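Local coordinates for protein Nrps/pks (Streptomyces albus, PDB 4OPE) that probably catalyses the decarboxylative Claisen condensation that extends the growing chain, as a ketosynthase domain of the AT-less oxazolomycin polyketide synthase, at residues V10-Y18 and Q100-A109; M83-Q94 and A147-R158. All coordinates share one frame; numbering follows the deposited sequence.

Overall arrangement
From the N terminus the chain runs first through strand 9-17, in the interior of the large mixed sheet. Interaction 1 closes a loop of 81 residues when helix 93-108 returns to run roughly antiparallel along this strand. Interaction 2 opens inside that loop, at 83-94, and closes beyond it at 147-158 after 52 intervening residues, so the two contacts cross rather than nest. Helix 93-108 serves both: its first two residues belong to interaction 2, its C-terminal half to interaction 1. The contact centres are 21 Å apart. Together they tie the sheet of the N-terminal ketosynthase half, through this helix, to helix 152-163 and the region reached by the second subunit.

Interaction 1. Residues V10-Y18 and Q100-A109; sequences VIVGVAGRY and QTVWHLLEDA
Gly13 and Ala109 bring the backbones together, their CA atoms 4.1 Å apart, and Ala15 faces Leu105 one helical turn earlier. Strand 10-17 and helix 100-108 run roughly antiparallel, at 141° between their directions, with axes as close as 6.4 Å. Such a near approach is possible because glycine and alanine supply the strand surface: a CB on Gly13 would point toward the helix and collide with Ala109 CB. Ala15 directs its methyl toward the helix, where CB rests 3.5 Å from Leu105 N and also touches the CB atoms of His104 and Leu105. Leu105 has CG trans to its backbone N (chi1 166°), and from there CD1 reaches Gly13 O and the Val14 amide; strand 242-250 packs on the same leucine through Ala245 and Leu247. Just past the C-terminal end of the helix the Ala109 methyl meets Val12, CB to CG2 4.2 Å, and Ala109 CA makes a CH-O contact of 3.4 Å to Val12 O. The polar link is Asp108. Its OD2 accepts from Val14 N at 2.8 Å, nearly straight at 167°, on the anti side of the carboxylate and tilted out of its plane; OD2 also lies 3.1 Å from Val14 O, two acceptors with no bond between them. The CB of Val14 points away from this helix, and its side chain touches Thr362 of helix 356-370, so helices pack on both faces of the strand, as in the layered thiolase fold. Thr101 OG1 is engaged elsewhere, by Ser243 of strand 242-250 and by Ile97 O. Placing a leucine at Asp108 would probably leave the Val14 amide without its acceptor and put a branched apolar group against polar backbone. The contact thus combines close apolar packing with one carboxylate that satisfies a buried strand N-H from the last turn of the helix.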
loop_
_atom_site.group_PDB
_atom_site.type_symbol
_atom_site.label_atom_id
_atom_site.label_comp_id
_atom_site.label_asym_id
_atom_site.label_seq_id
_atom_site.Cartn_x
_atom_site.Cartn_y
_atom_site.Cartn_z
ATOM N N VAL A 10 -12.340 0.627 -17.835
ATOM C CA VAL A 10 -12.164 -0.644 -18.526
ATOM C C VAL A 10 -10.731 -1.123 -18.460
ATOM O O VAL A 10 -9.817 -0.352 -18.197
ATOM C CB VAL A 10 -12.533 -0.544 -20.003
ATOM C CG1 VAL A 10 -14.002 -0.137 -20.159
ATOM C CG2 VAL A 10 -11.614 0.434 -20.739
ATOM N N ILE A 11 -10.565 -2.417 -18.671
ATOM C CA ILE A 11 -9.288 -3.040 -18.702
ATOM C C ILE A 11 -8.928 -3.232 -20.172
ATOM O O ILE A 11 -9.648 -3.876 -20.933
ATOM C CB ILE A 11 -9.327 -4.443 -18.057
ATOM C CG1 ILE A 11 -9.532 -4.351 -16.550
ATOM C CG2 ILE A 11 -8.047 -5.253 -18.359
ATOM C CD1 ILE A 11 -9.739 -5.712 -15.917
ATOM N N VAL A 12 -7.766 -2.753 -20.554
ATOM C CA VAL A 12 -7.375 -2.851 -21.935
ATOM C C VAL A 12 -6.130 -3.667 -22.159
ATOM O O VAL A 12 -5.633 -3.686 -23.236
ATOM C CB VAL A 12 -7.139 -1.466 -22.534
ATOM C CG1 VAL A 12 -8.357 -0.596 -22.335
ATOM C CG2 VAL A 12 -5.888 -0.814 -21.938
ATOM N N GLY A 13 -5.594 -4.315 -21.149
ATOM C CA GLY A 13 -4.493 -5.275 -21.394
ATOM C C GLY A 13 -4.207 -6.037 -20.129
ATOM O O GLY A 13 -4.524 -5.585 -19.065
ATOM N N VAL A 14 -3.588 -7.181 -20.252
ATOM C CA VAL A 14 -3.245 -7.986 -19.076
ATOM C C VAL A 14 -2.006 -8.782 -19.376
ATOM O O VAL A 14 -1.772 -9.166 -20.521
ATOM C CB VAL A 14 -4.427 -8.937 -18.672
ATOM C CG1 VAL A 14 -4.930 -9.779 -19.868
ATOM C CG2 VAL A 14 -4.089 -9.817 -17.461
ATOM N N ALA A 15 -1.244 -9.064 -18.343
ATOM C CA ALA A 15 -0.071 -9.888 -18.462
ATOM C C ALA A 15 0.253 -10.560 -17.137
ATOM O O ALA A 15 -0.155 -10.086 -16.085
ATOM C CB ALA A 15 1.078 -9.029 -18.933
ATOM N N GLY A 16 0.958 -11.676 -17.184
ATOM C CA GLY A 16 1.205 -12.482 -15.999
ATOM C C GLY A 16 2.065 -13.719 -16.187
ATOM O O GLY A 16 2.133 -14.265 -17.272
ATOM N N ARG A 17 2.752 -14.143 -15.131
ATOM C CA ARG A 17 3.344 -15.469 -15.073
ATOM C C ARG A 17 2.801 -16.157 -13.865
ATOM O O ARG A 17 2.738 -15.566 -12.805
ATOM C CB ARG A 17 4.839 -15.393 -14.907
ATOM C CG ARG A 17 5.510 -14.639 -16.017
ATOM C CD ARG A 17 6.929 -14.263 -15.656
ATOM N NE ARG A 17 7.742 -15.461 -15.482
ATOM C CZ ARG A 17 8.985 -15.451 -15.018
ATOM N NH1 ARG A 17 9.564 -14.309 -14.682
ATOM N NH2 ARG A 17 9.641 -16.591 -14.874
ATOM N N TYR A 18 2.458 -17.419 -14.028
ATOM C CA TYR A 18 1.948 -18.242 -12.949
ATOM C C TYR A 18 2.622 -19.619 -13.038
ATOM O O TYR A 18 3.408 -19.866 -13.967
ATOM C CB TYR A 18 0.430 -18.305 -13.069
ATOM C CG TYR A 18 -0.164 -16.924 -13.010
ATOM C CD1 TYR A 18 -0.183 -16.207 -11.826
ATOM C CD2 TYR A 18 -0.655 -16.306 -14.134
ATOM C CE1 TYR A 18 -0.705 -14.932 -11.757
ATOM C CE2 TYR A 18 -1.185 -15.016 -14.081
ATOM C CZ TYR A 18 -1.198 -14.329 -12.882
ATOM O OH TYR A 18 -1.719 -13.061 -12.813
ATOM N N GLN A 100 9.402 -6.754 -15.791
ATOM C CA GLN A 100 9.129 -7.461 -17.034
ATOM C C GLN A 100 7.620 -7.608 -17.276
ATOM O O GLN A 100 7.162 -7.440 -18.404
ATOM C CB GLN A 100 9.872 -8.783 -17.082
ATOM C CG GLN A 100 11.400 -8.585 -16.931
ATOM C CD GLN A 100 12.178 -9.911 -16.910
ATOM O OE1 GLN A 100 11.647 -10.909 -16.524
ATOM N NE2 GLN A 100 13.444 -9.893 -17.279
ATOM N N THR A 101 6.851 -7.865 -16.221
ATOM C CA THR A 101 5.411 -7.963 -16.339
ATOM C C THR A 101 4.825 -6.681 -16.872
ATOM O O THR A 101 4.028 -6.685 -17.800
ATOM C CB THR A 101 4.810 -8.284 -14.973
ATOM O OG1 THR A 101 5.277 -9.578 -14.568
ATOM C CG2 THR A 101 3.294 -8.240 -14.996
ATOM N N VAL A 102 5.251 -5.551 -16.356
ATOM C CA VAL A 102 4.687 -4.297 -16.864
ATOM C C VAL A 102 5.032 -4.084 -18.318
ATOM O O VAL A 102 4.185 -3.658 -19.113
ATOM C CB VAL A 102 5.071 -3.093 -16.015
ATOM C CG1 VAL A 102 4.519 -1.820 -16.625
ATOM C CG2 VAL A 102 4.486 -3.288 -14.625
ATOM N N TRP A 103 6.261 -4.412 -18.680
ATOM C CA TRP A 103 6.654 -4.347 -20.088
ATOM C C TRP A 103 5.689 -5.190 -20.924
ATOM O O TRP A 103 5.172 -4.715 -21.953
ATOM C CB TRP A 103 8.083 -4.845 -20.328
ATOM C CG TRP A 103 8.486 -4.588 -21.739
ATOM C CD1 TRP A 103 8.351 -5.423 -22.812
ATOM C CD2 TRP A 103 9.053 -3.370 -22.245
ATOM N NE1 TRP A 103 8.814 -4.806 -23.967
ATOM C CE2 TRP A 103 9.234 -3.541 -23.651
ATOM C CE3 TRP A 103 9.423 -2.159 -21.653
ATOM C CZ2 TRP A 103 9.749 -2.535 -24.463
ATOM C CZ3 TRP A 103 9.956 -1.155 -22.464
ATOM C CH2 TRP A 103 10.116 -1.352 -23.849
ATOM N N HIS A 104 5.441 -6.437 -20.506
ATOM C CA HIS A 104 4.582 -7.282 -21.291
ATOM C C HIS A 104 3.138 -6.808 -21.270
ATOM O O HIS A 104 2.429 -6.977 -22.257
ATOM C CB HIS A 104 4.688 -8.707 -20.858
ATOM C CG HIS A 104 5.997 -9.335 -21.199
ATOM N ND1 HIS A 104 6.651 -10.198 -20.352
ATOM C CD2 HIS A 104 6.770 -9.231 -22.302
ATOM C CE1 HIS A 104 7.771 -10.608 -20.917
ATOM N NE2 HIS A 104 7.858 -10.044 -22.109
ATOM N N LEU A 105 2.713 -6.184 -20.186
ATOM C CA LEU A 105 1.382 -5.605 -20.143
ATOM C C LEU A 105 1.196 -4.561 -21.259
ATOM O O LEU A 105 0.142 -4.533 -21.962
ATOM C CB LEU A 105 1.138 -4.942 -18.771
ATOM C CG LEU A 105 -0.046 -3.995 -18.574
ATOM C CD1 LEU A 105 -1.279 -4.833 -18.820
ATOM C CD2 LEU A 105 -0.126 -3.408 -17.171
ATOM N N LEU A 106 2.182 -3.675 -21.426
ATOM C CA LEU A 106 2.028 -2.617 -22.414
ATOM C C LEU A 106 1.946 -3.224 -23.804
ATOM O O LEU A 106 1.116 -2.828 -24.629
ATOM C CB LEU A 106 3.146 -1.638 -22.300
ATOM C CG LEU A 106 2.880 -0.409 -21.437
ATOM C CD1 LEU A 106 1.941 -0.586 -20.260
ATOM C CD2 LEU A 106 4.207 0.159 -21.005
ATOM N N GLU A 107 2.739 -4.259 -24.039
ATOM C CA GLU A 107 2.647 -4.967 -25.306
ATOM C C GLU A 107 1.282 -5.613 -25.492
ATOM O O GLU A 107 0.695 -5.531 -26.562
ATOM C CB GLU A 107 3.768 -5.985 -25.454
ATOM C CG GLU A 107 5.131 -5.311 -25.405
ATOM C CD GLU A 107 6.282 -6.227 -25.782
ATOM O OE1 GLU A 107 6.175 -7.476 -25.462
ATOM O OE2 GLU A 107 7.273 -5.677 -26.381
ATOM N N ASP A 108 0.724 -6.187 -24.447
ATOM C CA ASP A 108 -0.588 -6.812 -24.609
ATOM C C ASP A 108 -1.677 -5.771 -24.857
ATOM O O ASP A 108 -2.562 -5.990 -25.635
ATOM C CB ASP A 108 -0.946 -7.709 -23.437
ATOM C CG ASP A 108 -2.293 -8.401 -23.632
ATOM O OD1 ASP A 108 -2.411 -9.381 -24.441
ATOM O OD2 ASP A 108 -3.245 -7.955 -22.954
ATOM N N ALA A 109 -1.588 -4.625 -24.222
ATOM C CA ALA A 109 -2.485 -3.544 -24.515
ATOM C C ALA A 109 -2.263 -2.870 -25.871
ATOM O O ALA A 109 -3.013 -1.946 -26.166
ATOM C CB ALA A 109 -2.367 -2.483 -23.426
#

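Interaction 2. Residues M83-Q94 and A147-R158; sequences MSQVEAEHIDPQ and ATSSSYASVANR
Arg158 holds CG trans to its backbone N (chi1 -170°) and bends farther out, while Glu87, also trans at chi1 (174°), stays extended beyond CG, and the two side chains meet from opposite directions. Glu87 OE2 lies at the guanidinium edge, 3.3 Å from Arg158 NH2, a salt bridge whose hydrogen bond is weak, with the two flat groups turned 86° apart. Selenomethionine Met83 lays CE over one guanidinium face, 3.4 Å from Arg158 NE, and Ile91 CD1 comes to Arg158 NH1 at an oblique angle. The arginine's stronger charge partner is Glu95, which takes NH1; two carboxylates and apolar groups therefore share this buried cation.

Farther along, the backbones join in a single beta bridge between Ile91 and Ser149. Ser149 N donates to His90 O at 2.7 Å, almost in line with the carbonyl bond, and Asp92 N returns a weak bond to Ser149 O at 2.9 Å. His90 packs its ring obliquely against Ala147 O, CD2 being the nearest ring atom at 3.7 Å, while ND1 is held by Val86 O. Asp92 caps helix 93-108, its OD1 accepting from Gln94 N at 2.9 Å, and its OD2 accepts from Ser150 OG, a bond modelled too short for its length to be trusted. The bridge thus links the junction between helices 85-90 and 93-108 to the approach to helix 152-163, where Val155 packs on Glu95 and Phe98, Ala156 reaches strand 169-173, and the Ala153 backbone N donates to Asp173 OD2 of the second subunit.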
loop_
_atom_site.group_PDB
_atom_site.type_symbol
_atom_site.label_atom_id
_atom_site.label_comp_id
_atom_site.label_asym_id
_atom_site.label_seq_id
_atom_site.Cartn_x
_atom_site.Cartn_y
_atom_site.Cartn_z
HETATM N N MSE A 83 20.438 -1.234 -15.194
HETATM C CA MSE A 83 20.904 -1.446 -13.848
HETATM C C MSE A 83 22.038 -2.420 -13.964
HETATM O O MSE A 83 22.144 -3.189 -14.900
HETATM C CB MSE A 83 19.699 -1.786 -12.953
HETATM C CG MSE A 83 19.594 -3.251 -12.528
HETATM SE SE MSE A 83 18.060 -3.696 -11.317
HETATM C CE MSE A 83 16.743 -2.392 -11.941
ATOM N N SER A 84 22.945 -2.329 -13.016
ATOM C CA SER A 84 24.075 -3.228 -12.928
ATOM C C SER A 84 23.631 -4.614 -12.521
ATOM O O SER A 84 22.635 -4.783 -11.804
ATOM C CB SER A 84 25.039 -2.714 -11.874
ATOM O OG SER A 84 24.379 -2.632 -10.632
ATOM N N GLN A 85 24.407 -5.594 -12.966
ATOM C CA GLN A 85 24.272 -6.975 -12.524
ATOM C C GLN A 85 24.280 -7.089 -10.988
ATOM O O GLN A 85 23.506 -7.841 -10.413
ATOM C CB GLN A 85 25.411 -7.806 -13.122
ATOM C CG GLN A 85 25.630 -9.165 -12.481
ATOM C CD GLN A 85 24.477 -10.099 -12.730
ATOM O OE1 GLN A 85 23.802 -9.996 -13.752
ATOM N NE2 GLN A 85 24.242 -11.025 -11.801
ATOM N N VAL A 86 25.170 -6.347 -10.347
ATOM C CA VAL A 86 25.346 -6.440 -8.913
ATOM C C VAL A 86 24.118 -5.882 -8.223
ATOM O O VAL A 86 23.599 -6.507 -7.298
ATOM C CB VAL A 86 26.711 -5.813 -8.413
ATOM C CG1 VAL A 86 26.588 -4.985 -7.128
ATOM C CG2 VAL A 86 27.728 -6.933 -8.168
ATOM N N GLU A 87 23.645 -4.726 -8.659
ATOM C CA GLU A 87 22.435 -4.202 -8.074
ATOM C C GLU A 87 21.305 -5.253 -8.182
ATOM O O GLU A 87 20.584 -5.481 -7.223
ATOM C CB GLU A 87 22.021 -2.873 -8.713
ATOM C CG GLU A 87 20.661 -2.388 -8.214
ATOM C CD GLU A 87 20.429 -0.877 -8.345
ATOM O OE1 GLU A 87 20.885 -0.240 -9.346
ATOM O OE2 GLU A 87 19.755 -0.330 -7.430
ATOM N N ALA A 88 21.168 -5.900 -9.332
ATOM C CA ALA A 88 20.087 -6.858 -9.535
ATOM C C ALA A 88 20.113 -8.003 -8.530
ATOM O O ALA A 88 19.060 -8.365 -7.983
ATOM C CB ALA A 88 20.099 -7.419 -10.958
ATOM N N GLU A 89 21.297 -8.567 -8.295
ATOM C CA GLU A 89 21.452 -9.630 -7.316
ATOM C C GLU A 89 20.951 -9.222 -5.926
ATOM O O GLU A 89 20.583 -10.088 -5.138
ATOM C CB GLU A 89 22.917 -10.012 -7.148
ATOM C CG GLU A 89 23.569 -10.715 -8.307
ATOM C CD GLU A 89 25.068 -10.916 -8.101
ATOM O OE1 GLU A 89 25.664 -11.678 -8.901
ATOM O OE2 GLU A 89 25.654 -10.318 -7.153
ATOM N N HIS A 90 20.979 -7.922 -5.637
ATOM C CA HIS A 90 20.741 -7.418 -4.285
ATOM C C HIS A 90 19.294 -6.953 -4.085
ATOM O O HIS A 90 18.919 -6.618 -2.957
ATOM C CB HIS A 90 21.765 -6.307 -3.887
ATOM C CG HIS A 90 23.120 -6.839 -3.534
ATOM N ND1 HIS A 90 24.099 -7.072 -4.477
ATOM C CD2 HIS A 90 23.646 -7.227 -2.350
ATOM C CE1 HIS A 90 25.170 -7.579 -3.893
ATOM N NE2 HIS A 90 24.921 -7.683 -2.601
ATOM N N ILE A 91 18.483 -6.926 -5.148
ATOM C CA ILE A 91 17.067 -6.684 -4.960
ATOM C C ILE A 91 16.214 -7.911 -5.244
ATOM O O ILE A 91 16.588 -8.793 -6.012
ATOM C CB ILE A 91 16.554 -5.494 -5.760
ATOM C CG1 ILE A 91 16.346 -5.899 -7.195
ATOM C CG2 ILE A 91 17.535 -4.348 -5.628
ATOM C CD1 ILE A 91 15.827 -4.787 -8.075
ATOM N N ASP A 92 15.058 -7.905 -4.578
ATOM C CA ASP A 92 14.089 -8.990 -4.534
ATOM C C ASP A 92 13.619 -9.296 -5.932
ATOM O O ASP A 92 13.382 -8.380 -6.689
ATOM C CB ASP A 92 12.887 -8.516 -3.709
ATOM C CG ASP A 92 12.020 -9.644 -3.223
ATOM O OD1 ASP A 92 11.543 -10.460 -4.049
ATOM O OD2 ASP A 92 11.796 -9.688 -1.992
ATOM N N PRO A 93 13.442 -10.581 -6.276
ATOM C CA PRO A 93 12.945 -10.935 -7.587
ATOM C C PRO A 93 11.544 -10.430 -7.875
ATOM O O PRO A 93 11.161 -10.332 -9.011
ATOM C CB PRO A 93 12.980 -12.474 -7.572
ATOM C CG PRO A 93 13.129 -12.858 -6.180
ATOM C CD PRO A 93 13.913 -11.765 -5.560
ATOM N N GLN A 94 10.784 -10.087 -6.851
ATOM C CA GLN A 94 9.479 -9.467 -7.056
ATOM C C GLN A 94 9.651 -8.153 -7.811
ATOM O O GLN A 94 8.915 -7.888 -8.733
ATOM C CB GLN A 94 8.738 -9.288 -5.718
ATOM C CG GLN A 94 8.474 -10.628 -5.039
ATOM C CD GLN A 94 7.844 -10.568 -3.638
ATOM O OE1 GLN A 94 7.260 -11.568 -3.173
ATOM N NE2 GLN A 94 7.973 -9.438 -2.961
ATOM N N ALA A 147 23.804 -5.396 1.893
ATOM C CA ALA A 147 22.412 -5.683 2.201
ATOM C C ALA A 147 21.556 -5.913 0.941
ATOM O O ALA A 147 21.641 -5.152 -0.019
ATOM C CB ALA A 147 21.794 -4.550 2.992
ATOM N N THR A 148 20.706 -6.947 0.974
ATOM C CA THR A 148 19.689 -7.130 -0.022
ATOM C C THR A 148 18.497 -6.270 0.334
ATOM O O THR A 148 18.317 -5.839 1.479
ATOM C CB THR A 148 19.229 -8.579 -0.081
ATOM O OG1 THR A 148 18.844 -8.998 1.228
ATOM C CG2 THR A 148 20.346 -9.484 -0.614
ATOM N N SER A 149 17.661 -6.031 -0.659
ATOM C CA SER A 149 16.497 -5.217 -0.454
ATOM C C SER A 149 15.236 -5.902 -0.970
ATOM O O SER A 149 15.275 -6.699 -1.900
ATOM C CB SER A 149 16.684 -3.870 -1.154
ATOM O OG SER A 149 15.489 -3.114 -1.038
ATOM N N SER A 150 14.131 -5.556 -0.347
ATOM C CA SER A 150 12.824 -6.000 -0.745
ATOM C C SER A 150 11.853 -4.873 -0.537
ATOM O O SER A 150 10.741 -5.114 -0.236
ATOM C CB SER A 150 12.366 -7.162 0.137
ATOM O OG SER A 150 12.970 -8.374 -0.290
ATOM N N SER A 151 12.291 -3.642 -0.609
ATOM C CA SER A 151 11.411 -2.547 -0.408
ATOM C C SER A 151 10.148 -2.686 -1.314
ATOM O O SER A 151 10.256 -2.989 -2.531
ATOM C CB SER A 151 12.176 -1.295 -0.758
ATOM O OG SER A 151 11.277 -0.240 -0.994
ATOM N N TYR A 152 8.971 -2.483 -0.725
ATOM C CA TYR A 152 7.726 -2.615 -1.463
ATOM C C TYR A 152 7.551 -1.400 -2.364
ATOM O O TYR A 152 7.283 -1.555 -3.535
ATOM C CB TYR A 152 6.491 -2.771 -0.569
ATOM C CG TYR A 152 6.336 -4.086 0.178
ATOM C CD1 TYR A 152 7.173 -5.162 -0.035
ATOM C CD2 TYR A 152 5.303 -4.252 1.102
ATOM C CE1 TYR A 152 6.973 -6.355 0.638
ATOM C CE2 TYR A 152 5.115 -5.433 1.815
ATOM C CZ TYR A 152 5.945 -6.481 1.587
ATOM O OH TYR A 152 5.764 -7.667 2.300
ATOM N N ALA A 153 7.726 -0.196 -1.843
ATOM C CA ALA A 153 7.672 0.997 -2.684
ATOM C C ALA A 153 8.592 0.892 -3.867
ATOM O O ALA A 153 8.253 1.385 -4.939
ATOM C CB ALA A 153 8.059 2.202 -1.902
ATOM N N SER A 154 9.742 0.244 -3.703
ATOM C CA SER A 154 10.654 0.083 -4.827
ATOM C C SER A 154 10.043 -0.659 -6.039
ATOM O O SER A 154 10.275 -0.304 -7.208
ATOM C CB SER A 154 11.905 -0.628 -4.378
ATOM O OG SER A 154 13.010 -0.119 -5.096
ATOM N N VAL A 155 9.230 -1.665 -5.760
ATOM C CA VAL A 155 8.533 -2.323 -6.806
ATOM C C VAL A 155 7.652 -1.346 -7.642
ATOM O O VAL A 155 7.659 -1.394 -8.905
ATOM C CB VAL A 155 7.690 -3.466 -6.271
ATOM C CG1 VAL A 155 7.061 -4.191 -7.440
ATOM C CG2 VAL A 155 8.546 -4.418 -5.440
ATOM N N ALA A 156 6.901 -0.461 -6.989
ATOM C CA ALA A 156 6.105 0.462 -7.771
ATOM C C ALA A 156 6.976 1.570 -8.389
ATOM O O ALA A 156 6.856 1.878 -9.578
ATOM C CB ALA A 156 5.009 1.044 -6.940
ATOM N N ASN A 157 7.852 2.157 -7.574
ATOM C CA ASN A 157 8.648 3.334 -7.966
ATOM C C ASN A 157 9.580 3.041 -9.145
ATOM O O ASN A 157 9.714 3.831 -10.064
ATOM C CB ASN A 157 9.514 3.793 -6.797
ATOM C CG ASN A 157 8.738 4.396 -5.672
ATOM O OD1 ASN A 157 9.276 4.559 -4.603
ATOM N ND2 ASN A 157 7.496 4.736 -5.891
ATOM N N ARG A 158 10.209 1.882 -9.104
ATOM C CA ARG A 158 11.042 1.486 -10.189
ATOM C C ARG A 158 10.245 1.342 -11.510
ATOM O O ARG A 158 10.676 1.799 -12.582
ATOM C CB ARG A 158 11.765 0.209 -9.828
ATOM C CG ARG A 158 12.856 -0.161 -10.833
ATOM C CD ARG A 158 13.978 -0.928 -10.155
ATOM N NE ARG A 158 15.142 -0.082 -9.990
ATOM C CZ ARG A 158 16.022 -0.142 -8.994
ATOM N NH1 ARG A 158 15.912 -0.999 -8.000
ATOM N NH2 ARG A 158 17.035 0.692 -8.995
#